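Side-chain contacts in rhamnosidase B (Bacillus sp., PDB 2OKX), which catalyses the hydrolytic release of terminal alpha-L-rhamnose from alpha-L-rhamnosides, probably with inversion at the anomeric carbon: residues A[214-219]-A[511-516]; A[428-431]-A[436-439]; A[698-703]-A[764-769]; A[734-739]-A[773-778]. One frame throughout, in Å; residues are numbered along the deposited sequence.

Contact 1 (A[214-219]-A[511-516])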
loop_
_atom_site.group_PDB
_atom_site.type_symbol
_atom_site.label_atom_id
_atom_site.label_comp_id
_atom_site.label_asym_id
_atom_site.label_seq_id
_atom_site.Cartn_x
_atom_site.Cartn_y
_atom_site.Cartn_z
ATOM N N VAL A 214 -14.348 -18.530 20.497
ATOM C CA VAL A 214 -13.462 -19.167 19.532
ATOM C C VAL A 214 -12.194 -19.779 20.124
ATOM O O VAL A 214 -11.861 -19.553 21.285
ATOM C CB VAL A 214 -13.037 -18.147 18.449
ATOM C CG1 VAL A 214 -14.273 -17.463 17.856
ATOM C CG2 VAL A 214 -12.105 -17.106 19.057
ATOM N N LYS A 215 -11.494 -20.549 19.298
ATOM C CA LYS A 215 -10.239 -21.182 19.686
ATOM C C LYS A 215 -9.287 -21.205 18.500
ATOM O O LYS A 215 -9.695 -21.508 17.380
ATOM C CB LYS A 215 -10.466 -22.623 20.148
ATOM C CG LYS A 215 -11.197 -22.769 21.468
ATOM C CD LYS A 215 -11.357 -24.245 21.812
ATOM C CE LYS A 215 -12.032 -24.433 23.163
ATOM N NZ LYS A 215 -12.301 -25.871 23.450
ATOM N N ALA A 216 -8.026 -20.876 18.758
ATOM C CA ALA A 216 -6.986 -20.887 17.738
ATOM C C ALA A 216 -6.373 -22.283 17.756
ATOM O O ALA A 216 -6.607 -23.056 18.687
ATOM C CB ALA A 216 -5.920 -19.855 18.067
ATOM N N PRO A 217 -5.587 -22.628 16.728
ATOM C CA PRO A 217 -4.964 -23.958 16.690
ATOM C C PRO A 217 -3.963 -24.099 17.836
ATOM O O PRO A 217 -3.379 -23.106 18.275
ATOM C CB PRO A 217 -4.268 -23.977 15.329
ATOM C CG PRO A 217 -5.063 -22.983 14.505
ATOM C CD PRO A 217 -5.295 -21.875 15.497
ATOM N N LYS A 218 -3.758 -25.325 18.312
ATOM C CA LYS A 218 -2.813 -25.571 19.401
ATOM C C LYS A 218 -1.462 -24.955 19.048
ATOM O O LYS A 218 -0.791 -24.362 19.893
ATOM C CB LYS A 218 -2.622 -27.079 19.619
ATOM C CG LYS A 218 -3.900 -27.896 19.825
ATOM C CD LYS A 218 -4.595 -27.569 21.140
ATOM C CE LYS A 218 -5.662 -28.608 21.472
ATOM N NZ LYS A 218 -6.700 -28.740 20.405
ATOM N N TYR A 219 -1.076 -25.100 17.783
ATOM C CA TYR A 219 0.194 -24.582 17.284
ATOM C C TYR A 219 -0.041 -23.711 16.044
ATOM O O TYR A 219 -0.694 -24.139 15.102
ATOM C CB TYR A 219 1.120 -25.760 16.927
ATOM C CG TYR A 219 2.432 -25.364 16.286
ATOM C CD1 TYR A 219 3.447 -24.761 17.032
ATOM C CD2 TYR A 219 2.648 -25.558 14.922
ATOM C CE1 TYR A 219 4.637 -24.358 16.435
ATOM C CE2 TYR A 219 3.834 -25.158 14.316
ATOM C CZ TYR A 219 4.820 -24.556 15.077
ATOM O OH TYR A 219 5.979 -24.133 14.480
ATOM N N THR A 511 -9.772 -10.195 19.496
ATOM C CA THR A 511 -9.941 -11.430 20.249
ATOM C C THR A 511 -9.190 -11.417 21.576
ATOM O O THR A 511 -7.978 -11.185 21.624
ATOM C CB THR A 511 -9.506 -12.626 19.386
ATOM O OG1 THR A 511 -10.120 -12.514 18.093
ATOM C CG2 THR A 511 -9.949 -13.934 20.011
ATOM N N VAL A 512 -9.938 -11.659 22.652
ATOM C CA VAL A 512 -9.398 -11.655 24.008
ATOM C C VAL A 512 -9.197 -13.092 24.479
ATOM O O VAL A 512 -10.133 -13.892 24.453
ATOM C CB VAL A 512 -10.365 -10.925 24.969
ATOM C CG1 VAL A 512 -9.749 -10.814 26.364
ATOM C CG2 VAL A 512 -10.693 -9.539 24.415
ATOM N N ARG A 513 -7.980 -13.407 24.911
ATOM C CA ARG A 513 -7.652 -14.760 25.358
ATOM C C ARG A 513 -6.907 -14.828 26.701
ATOM O O ARG A 513 -6.234 -13.881 27.107
ATOM C CB ARG A 513 -6.770 -15.460 24.314
ATOM C CG ARG A 513 -6.978 -15.042 22.855
ATOM C CD ARG A 513 -5.958 -15.757 21.965
ATOM N NE ARG A 513 -5.897 -15.228 20.601
ATOM C CZ ARG A 513 -6.693 -15.608 19.606
ATOM N NH1 ARG A 513 -7.626 -16.530 19.805
ATOM N NH2 ARG A 513 -6.548 -15.062 18.406
ATOM N N GLY A 514 -7.031 -15.975 27.365
ATOM C CA GLY A 514 -6.338 -16.223 28.621
ATOM C C GLY A 514 -6.656 -15.401 29.856
ATOM O O GLY A 514 -5.885 -15.416 30.819
ATOM N N ASN A 515 -7.774 -14.687 29.854
ATOM C CA ASN A 515 -8.139 -13.884 31.014
ATOM C C ASN A 515 -9.027 -14.715 31.925
ATOM O O ASN A 515 -9.937 -15.394 31.459
ATOM C CB ASN A 515 -8.890 -12.629 30.578
ATOM C CG ASN A 515 -10.111 -12.953 29.761
ATOM O OD1 ASN A 515 -10.014 -13.609 28.725
ATOM N ND2 ASN A 515 -11.275 -12.506 30.223
ATOM N N SER A 516 -8.750 -14.663 33.222
ATOM C CA SER A 516 -9.531 -15.408 34.202
ATOM C C SER A 516 -10.724 -14.566 34.643
ATOM O O SER A 516 -11.848 -15.064 34.763
ATOM C CB SER A 516 -8.653 -15.754 35.410
ATOM O OG SER A 516 -7.953 -14.608 35.870
#
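Thr511 opens the contact with its methyl: CG2 approaches CG2 of Val214 to 4.0 Å, one methyl against another, while the two side chains run at a slant to each other. The methyl of Thr511 is directed there by the first torsion, which sets CG2 opposite the backbone N and leaves OG1 beside that nitrogen (chi1 -48°). The two backbones stay well apart, 8.5 Å between CA of Val214 and CA of Thr511, because a third strand runs between them and only side chains bridge the gap. Val512 lies at the next position and turns its side chain to the other surface of the sheet, its backbone paired with Cys437. Arg513 then returns to the side of Thr511. Its chain is extended from CG to NE and carries the guanidinium under the Thr511 methyl, whose CG2 sits 3.4 Å above the guanidinium plane and toward its rim. The same group reaches Ala216, where CB is 4.1 Å from NH1, an oblique and purely van der Waals approach. The charge is met by two carboxylates: NH1 forms a salt bridge with Asp436 and NE another with Asp464. This pair probably fixes the rotation of the guanidinium and compensates its burial. Strand 436-443 lies between strands 207-215 and 507-513, antiparallel to both, with Val214 bonded through its backbone to Asp436; helix 397-402 packs on the same surface, where Ser400 touches both Ala216 and Arg513.

Contact 2 (A[428-431]-A[436-439])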
loop_
_atom_site.group_PDB
_atom_site.type_symbol
_atom_site.label_atom_id
_atom_site.label_comp_id
_atom_site.label_asym_id
_atom_site.label_seq_id
_atom_site.Cartn_x
_atom_site.Cartn_y
_atom_site.Cartn_z
ATOM N N VAL A 428 -18.367 -4.568 29.113
ATOM C CA VAL A 428 -17.875 -5.736 29.831
ATOM C C VAL A 428 -17.990 -6.973 28.954
ATOM O O VAL A 428 -19.084 -7.391 28.582
ATOM C CB VAL A 428 -18.665 -5.953 31.140
ATOM C CG1 VAL A 428 -18.064 -7.112 31.941
ATOM C CG2 VAL A 428 -18.646 -4.673 31.966
ATOM N N LEU A 429 -16.846 -7.555 28.623
ATOM C CA LEU A 429 -16.810 -8.736 27.778
ATOM C C LEU A 429 -17.102 -10.008 28.550
ATOM O O LEU A 429 -16.642 -10.184 29.677
ATOM C CB LEU A 429 -15.441 -8.856 27.101
ATOM C CG LEU A 429 -15.174 -8.016 25.844
ATOM C CD1 LEU A 429 -15.656 -6.595 26.034
ATOM C CD2 LEU A 429 -13.680 -8.041 25.532
ATOM N N PRO A 430 -17.886 -10.913 27.951
ATOM C CA PRO A 430 -18.209 -12.168 28.620
ATOM C C PRO A 430 -16.967 -13.046 28.682
ATOM O O PRO A 430 -16.117 -13.007 27.787
ATOM C CB PRO A 430 -19.288 -12.764 27.724
ATOM C CG PRO A 430 -18.872 -12.297 26.362
ATOM C CD PRO A 430 -18.533 -10.842 26.628
ATOM N N VAL A 431 -16.856 -13.821 29.752
ATOM C CA VAL A 431 -15.735 -14.731 29.915
ATOM C C VAL A 431 -16.282 -16.130 29.684
ATOM O O VAL A 431 -17.210 -16.561 30.368
ATOM C CB VAL A 431 -15.145 -14.658 31.334
ATOM C CG1 VAL A 431 -14.010 -15.660 31.472
ATOM C CG2 VAL A 431 -14.649 -13.254 31.618
ATOM N N ASP A 436 -11.942 -18.445 23.709
ATOM C CA ASP A 436 -11.624 -17.022 23.716
ATOM C C ASP A 436 -12.848 -16.201 23.301
ATOM O O ASP A 436 -13.820 -16.741 22.775
ATOM C CB ASP A 436 -10.480 -16.745 22.741
ATOM C CG ASP A 436 -9.274 -17.641 22.979
ATOM O OD1 ASP A 436 -8.517 -17.872 22.014
ATOM O OD2 ASP A 436 -9.078 -18.103 24.125
ATOM N N CYS A 437 -12.781 -14.893 23.524
ATOM C CA CYS A 437 -13.879 -14.002 23.170
ATOM C C CYS A 437 -13.500 -13.167 21.954
ATOM O O CYS A 437 -12.612 -12.325 22.029
ATOM C CB CYS A 437 -14.208 -13.067 24.336
ATOM S SG CYS A 437 -15.586 -11.939 24.005
ATOM N N GLU A 438 -14.178 -13.408 20.837
ATOM C CA GLU A 438 -13.901 -12.667 19.613
ATOM C C GLU A 438 -14.972 -11.620 19.315
ATOM O O GLU A 438 -16.158 -11.934 19.237
ATOM C CB GLU A 438 -13.810 -13.621 18.425
ATOM C CG GLU A 438 -13.735 -12.908 17.074
ATOM C CD GLU A 438 -14.023 -13.841 15.917
ATOM O OE1 GLU A 438 -13.137 -14.647 15.558
ATOM O OE2 GLU A 438 -15.147 -13.775 15.376
ATOM N N LEU A 439 -14.541 -10.378 19.150
ATOM C CA LEU A 439 -15.446 -9.287 18.815
ATOM C C LEU A 439 -15.113 -8.818 17.405
ATOM O O LEU A 439 -13.945 -8.616 17.089
ATOM C CB LEU A 439 -15.242 -8.106 19.766
ATOM C CG LEU A 439 -16.091 -7.954 21.028
ATOM C CD1 LEU A 439 -16.092 -9.227 21.835
ATOM C CD2 LEU A 439 -15.542 -6.785 21.836
#
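The pyrrolidine ring of Pro430 takes the thiol of Cys437 off one face, displaced past its CG-CD side, with CG and CD each 4.1 Å from SG, and also packs on Leu211 of strand 207-215. The setting is the concanavalin-like beta-sandwich domain. Residues 428-431 leave the short strand 427-428, which belongs to one sheet, and lead within a few residues into strand 436-443 of another, so the contact joins a connecting loop to the strand that follows it. Along that strand the side chains alternate: Cys437 and Leu439 face the loop, whereas Asp436 and Glu438 turn to the other surface and form salt bridges with Arg513 and Arg404. Cys437 places SG opposite its backbone N (chi1 -179°), a setting that brings the sulfur to that side of the ring and leaves CB 3.9 Å from the carbonyl O of Pro430. Leu429 continues the apolar layer beside the cysteine, with CG 4.4 Å from SG, and its side chain also lies on Val512 of strand 507-513. No hydrogen bond links the two segments; their packing is apolar and largely buried, with Pro430 at its border. The bound calcium ion, coordinated by Val423 and His522, is about 11 Å from the side chain of Leu429 and takes no part. At the far end of the layer one leucine methyl meets another, CD1 of Leu429 standing 4.2 Å from CD2 of Leu439.

Contact 3 (A[698-703]-A[764-769]); sequences QNLFLV and MQTQVV
Val769 points a methyl at the ring of Phe701, the two side chains lying nearly at right angles. CG1 stands above the middle of one face, 3.7 Å from the ring centroid and 12° off the normal, a CH-pi contact; a first torsion of 177°, CG1 opposite the valine's backbone N, aims it there. CG2, the second branch, approaches the ring at CE1 (3.7 Å). The same CG1 is also pressed by CB of Leu700 at 3.7 Å, and because Leu700 and Phe701 are consecutive, the valine is gripped from two directions by one turn of helix. Leu700 runs aslant past Val769 and extends its CD1 to the backbone O of Thr766, 3.6 Å away. The hydroxyl of Thr766 instead bonds to Asp750. These contacts join helices 696-715 and 764-772 of the six-hairpin catalytic domain, whose local axes run nearly parallel, 9.8 Å apart. Phe701 also makes an edge-to-face stack with Phe632 of helix 627-644. Without the aromatic ring, as with an alanine here, a gap is likely to open under CG1 between three helices, leaving Phe632 without its aromatic mate. With no hydrogen bond across the interface, its hold rests on close-fitting buried shape and dispersion forces.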
loop_
_atom_site.group_PDB
_atom_site.type_symbol
_atom_site.label_atom_id
_atom_site.label_comp_id
_atom_site.label_asym_id
_atom_site.label_seq_id
_atom_site.Cartn_x
_atom_site.Cartn_y
_atom_site.Cartn_z
ATOM N N GLN A 698 2.117 -0.477 -24.757
ATOM C CA GLN A 698 3.202 0.406 -24.328
ATOM C C GLN A 698 3.890 1.096 -25.503
ATOM O O GLN A 698 4.537 2.129 -25.337
ATOM C CB GLN A 698 4.228 -0.337 -23.460
ATOM C CG GLN A 698 4.715 -1.678 -23.986
ATOM C CD GLN A 698 5.665 -2.348 -23.003
ATOM O OE1 GLN A 698 5.400 -2.388 -21.802
ATOM N NE2 GLN A 698 6.771 -2.882 -23.509
ATOM N N ASN A 699 3.750 0.530 -26.695
ATOM C CA ASN A 699 4.333 1.152 -27.877
ATOM C C ASN A 699 3.513 2.412 -28.153
ATOM O O ASN A 699 4.056 3.470 -28.470
ATOM C CB ASN A 699 4.263 0.195 -29.068
ATOM C CG ASN A 699 5.552 -0.579 -29.265
ATOM O OD1 ASN A 699 6.491 -0.090 -29.898
ATOM N ND2 ASN A 699 5.612 -1.784 -28.706
ATOM N N LEU A 700 2.199 2.282 -28.005
ATOM C CA LEU A 700 1.278 3.392 -28.220
ATOM C C LEU A 700 1.491 4.503 -27.191
ATOM O O LEU A 700 1.512 5.683 -27.537
ATOM C CB LEU A 700 -0.164 2.887 -28.153
ATOM C CG LEU A 700 -0.591 1.899 -29.245
ATOM C CD1 LEU A 700 -1.910 1.250 -28.868
ATOM C CD2 LEU A 700 -0.703 2.627 -30.586
ATOM N N PHE A 701 1.651 4.126 -25.923
ATOM C CA PHE A 701 1.861 5.118 -24.878
ATOM C C PHE A 701 3.211 5.817 -25.012
ATOM O O PHE A 701 3.372 6.953 -24.571
ATOM C CB PHE A 701 1.719 4.475 -23.491
ATOM C CG PHE A 701 0.301 4.442 -22.979
ATOM C CD1 PHE A 701 -0.238 3.275 -22.443
ATOM C CD2 PHE A 701 -0.495 5.586 -23.021
ATOM C CE1 PHE A 701 -1.543 3.243 -21.956
ATOM C CE2 PHE A 701 -1.804 5.566 -22.535
ATOM C CZ PHE A 701 -2.329 4.390 -22.001
ATOM N N LEU A 702 4.185 5.150 -25.622
ATOM C CA LEU A 702 5.491 5.777 -25.806
ATOM C C LEU A 702 5.333 6.937 -26.788
ATOM O O LEU A 702 5.939 7.995 -26.624
ATOM C CB LEU A 702 6.510 4.770 -26.347
ATOM C CG LEU A 702 7.907 5.326 -26.661
ATOM C CD1 LEU A 702 8.441 6.136 -25.488
ATOM C CD2 LEU A 702 8.847 4.172 -26.978
ATOM N N VAL A 703 4.507 6.732 -27.808
ATOM C CA VAL A 703 4.262 7.777 -28.794
ATOM C C VAL A 703 3.704 9.003 -28.079
ATOM O O VAL A 703 4.247 10.103 -28.197
ATOM C CB VAL A 703 3.242 7.316 -29.858
ATOM C CG1 VAL A 703 2.875 8.482 -30.772
ATOM C CG2 VAL A 703 3.825 6.169 -30.674
ATOM N N MET A 764 -9.935 -4.961 -25.740
ATOM C CA MET A 764 -10.506 -3.622 -25.775
ATOM C C MET A 764 -9.425 -2.640 -25.350
ATOM O O MET A 764 -9.339 -1.527 -25.872
ATOM C CB MET A 764 -11.684 -3.520 -24.810
ATOM C CG MET A 764 -12.985 -4.056 -25.364
ATOM S SD MET A 764 -13.456 -3.122 -26.832
ATOM C CE MET A 764 -13.707 -1.491 -26.127
ATOM N N GLN A 765 -8.599 -3.073 -24.399
ATOM C CA GLN A 765 -7.521 -2.253 -23.863
ATOM C C GLN A 765 -6.617 -1.649 -24.935
ATOM O O GLN A 765 -6.414 -0.435 -24.982
ATOM C CB GLN A 765 -6.667 -3.074 -22.884
ATOM C CG GLN A 765 -7.341 -3.418 -21.546
ATOM C CD GLN A 765 -8.187 -4.682 -21.586
ATOM O OE1 GLN A 765 -8.552 -5.226 -20.540
ATOM N NE2 GLN A 765 -8.507 -5.153 -22.785
ATOM N N THR A 766 -6.063 -2.499 -25.790
ATOM C CA THR A 766 -5.171 -2.025 -26.837
ATOM C C THR A 766 -5.848 -1.032 -27.772
ATOM O O THR A 766 -5.235 -0.052 -28.189
ATOM C CB THR A 766 -4.616 -3.202 -27.657
ATOM O OG1 THR A 766 -3.867 -4.065 -26.789
ATOM C CG2 THR A 766 -3.703 -2.696 -28.773
ATOM N N GLN A 767 -7.113 -1.286 -28.091
ATOM C CA GLN A 767 -7.863 -0.406 -28.980
ATOM C C GLN A 767 -8.093 0.951 -28.312
ATOM O O GLN A 767 -7.917 2.000 -28.937
ATOM C CB GLN A 767 -9.212 -1.032 -29.342
ATOM C CG GLN A 767 -9.155 -2.499 -29.753
ATOM C CD GLN A 767 -8.011 -2.808 -30.704
ATOM O OE1 GLN A 767 -7.801 -2.107 -31.694
ATOM N NE2 GLN A 767 -7.271 -3.875 -30.409
ATOM N N VAL A 768 -8.492 0.925 -27.041
ATOM C CA VAL A 768 -8.735 2.157 -26.300
ATOM C C VAL A 768 -7.466 3.003 -26.255
ATOM O O VAL A 768 -7.508 4.213 -26.474
ATOM C CB VAL A 768 -9.198 1.863 -24.848
ATOM C CG1 VAL A 768 -9.223 3.149 -24.034
ATOM C CG2 VAL A 768 -10.581 1.234 -24.861
ATOM N N VAL A 769 -6.336 2.364 -25.974
ATOM C CA VAL A 769 -5.068 3.081 -25.903
ATOM C C VAL A 769 -4.688 3.683 -27.254
ATOM O O VAL A 769 -4.168 4.794 -27.318
ATOM C CB VAL A 769 -3.924 2.157 -25.414
ATOM C CG1 VAL A 769 -2.605 2.910 -25.425
ATOM C CG2 VAL A 769 -4.227 1.658 -24.005
#

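Contact 4 (A[734-739]-A[773-778])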
loop_
_atom_site.group_PDB
_atom_site.type_symbol
_atom_site.label_atom_id
_atom_site.label_comp_id
_atom_site.label_asym_id
_atom_site.label_seq_id
_atom_site.Cartn_x
_atom_site.Cartn_y
_atom_site.Cartn_z
ATOM N N GLU A 734 3.791 5.554 -37.222
ATOM C CA GLU A 734 3.656 5.001 -38.566
ATOM C C GLU A 734 3.988 3.509 -38.581
ATOM O O GLU A 734 3.269 2.706 -39.179
ATOM C CB GLU A 734 4.575 5.748 -39.534
ATOM C CG GLU A 734 4.384 5.357 -40.991
ATOM C CD GLU A 734 5.350 6.072 -41.919
ATOM O OE1 GLU A 734 5.254 5.870 -43.149
ATOM O OE2 GLU A 734 6.204 6.833 -41.418
ATOM N N THR A 735 5.082 3.143 -37.921
ATOM C CA THR A 735 5.501 1.749 -37.854
ATOM C C THR A 735 4.410 0.927 -37.176
ATOM O O THR A 735 4.100 -0.188 -37.602
ATOM C CB THR A 735 6.811 1.599 -37.057
ATOM O OG1 THR A 735 7.830 2.410 -37.655
ATOM C CG2 THR A 735 7.270 0.147 -37.051
ATOM N N ILE A 736 3.825 1.486 -36.120
ATOM C CA ILE A 736 2.763 0.802 -35.397
ATOM C C ILE A 736 1.590 0.513 -36.332
ATOM O O ILE A 736 1.110 -0.620 -36.407
ATOM C CB ILE A 736 2.269 1.648 -34.200
ATOM C CG1 ILE A 736 3.399 1.799 -33.177
ATOM C CG2 ILE A 736 1.056 0.992 -33.561
ATOM C CD1 ILE A 736 3.063 2.700 -32.004
ATOM N N ASN A 737 1.135 1.538 -37.045
ATOM C CA ASN A 737 0.021 1.387 -37.976
ATOM C C ASN A 737 0.374 0.456 -39.133
ATOM O O ASN A 737 -0.494 -0.213 -39.691
ATOM C CB ASN A 737 -0.399 2.752 -38.535
ATOM C CG ASN A 737 -1.287 3.532 -37.579
ATOM O OD1 ASN A 737 -2.361 3.068 -37.198
ATOM N ND2 ASN A 737 -0.845 4.723 -37.195
ATOM N N ALA A 738 1.656 0.416 -39.480
ATOM C CA ALA A 738 2.131 -0.419 -40.578
ATOM C C ALA A 738 2.314 -1.886 -40.199
ATOM O O ALA A 738 2.121 -2.774 -41.029
ATOM C CB ALA A 738 3.444 0.139 -41.116
ATOM N N VAL A 739 2.672 -2.140 -38.944
ATOM C CA VAL A 739 2.917 -3.504 -38.489
ATOM C C VAL A 739 1.863 -4.119 -37.570
ATOM O O VAL A 739 1.308 -5.179 -37.866
ATOM C CB VAL A 739 4.282 -3.590 -37.759
ATOM C CG1 VAL A 739 4.587 -5.034 -37.383
ATOM C CG2 VAL A 739 5.381 -3.010 -38.639
ATOM N N CYS A 773 -4.089 7.692 -27.667
ATOM C CA CYS A 773 -2.767 8.159 -28.054
ATOM C C CYS A 773 -2.741 8.856 -29.412
ATOM O O CYS A 773 -1.717 9.402 -29.813
ATOM C CB CYS A 773 -1.780 6.989 -28.030
ATOM S SG CYS A 773 -1.487 6.353 -26.354
ATOM N N GLY A 774 -3.872 8.843 -30.108
ATOM C CA GLY A 774 -3.949 9.494 -31.404
ATOM C C GLY A 774 -3.202 8.766 -32.504
ATOM O O GLY A 774 -2.810 9.369 -33.503
ATOM N N VAL A 775 -2.999 7.466 -32.317
ATOM C CA VAL A 775 -2.304 6.654 -33.306
ATOM C C VAL A 775 -3.313 6.186 -34.343
ATOM O O VAL A 775 -2.988 6.036 -35.521
ATOM C CB VAL A 775 -1.634 5.424 -32.647
ATOM C CG1 VAL A 775 -1.130 4.465 -33.714
ATOM C CG2 VAL A 775 -0.478 5.878 -31.769
ATOM N N ALA A 776 -4.542 5.959 -33.894
ATOM C CA ALA A 776 -5.611 5.519 -34.778
ATOM C C ALA A 776 -6.311 6.744 -35.353
ATOM O O ALA A 776 -7.060 7.427 -34.656
ATOM C CB ALA A 776 -6.605 4.656 -34.009
ATOM N N GLN A 777 -6.057 7.021 -36.627
ATOM C CA GLN A 777 -6.660 8.169 -37.296
ATOM C C GLN A 777 -7.536 7.722 -38.460
ATOM O O GLN A 777 -7.492 6.565 -38.877
ATOM C CB GLN A 777 -5.567 9.111 -37.809
ATOM C CG GLN A 777 -4.678 9.698 -36.722
ATOM C CD GLN A 777 -5.427 10.639 -35.798
ATOM O OE1 GLN A 777 -6.399 10.251 -35.149
ATOM N NE2 GLN A 777 -4.976 11.887 -35.733
ATOM N N GLY A 778 -8.335 8.650 -38.976
ATOM C CA GLY A 778 -9.207 8.344 -40.093
ATOM C C GLY A 778 -10.057 7.102 -39.907
ATOM O O GLY A 778 -10.636 6.882 -38.844
#
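Asn737 reaches from the last turns of helix 723-739 across to Val775. Its CB leaves the helix in that direction, and a first torsion of -80° puts CG opposite the carbonyl carbon, so the amide lies alongside the valine, the two side chains sliding past each other in opposite senses. CG lies 3.7 Å from Val775 O and 4.0 Å from Val775 CG1. At the end of the chain the two amide atoms do different work. ND2 donates to the backbone O of Val775 at 3.0 Å in a fairly straight bond (162°); the acceptor lies almost in the amide plane, while the donor is tilted 29° out of the carbonyl plane. ND2 also rests 3.5 Å from CG1 of the same valine. OD1 accepts a hydrogen bond from the hydroxyl of Tyr748, and with both ends of the amide engaged its flip is settled. An alanine in this place would strip away both bonds and would probably leave the Val775 carbonyl and the Tyr748 hydroxyl short of a partner. One residue earlier in the helix the contact turns apolar: CG2 of Ile736 packs 4.1 Å from CG1 of Val775, roughly at right angles, and Leu700 touches both residues. Val775 is presented by the end of helix 764-772, where Gly774, with positive phi, terminates the helix in a Schellman motif. Here that motif serves the helical barrel of a six-hairpin glycosidase, turning the chain out of one helix and against the end of another.

Following the chain from the N terminus, residues 214-219 open contact 1, which closes only at 511-516, almost 300 residues later. Contact 2 falls wholly within that span and closes a short loop between 428-431 and 436-439. Both meet in one sheet, since strand 436-443 of contact 2 separates the two strands joined by contact 1. Farther on, contacts 3 and 4 cross: 698-703 and 734-739 come first, then 764-769 and 773-778 in the same order. Together they tie three successive helices and the loop after them into the helical domain. The two pairs lie on opposite sides of the molecule, with centres about 53 to 65 Å apart.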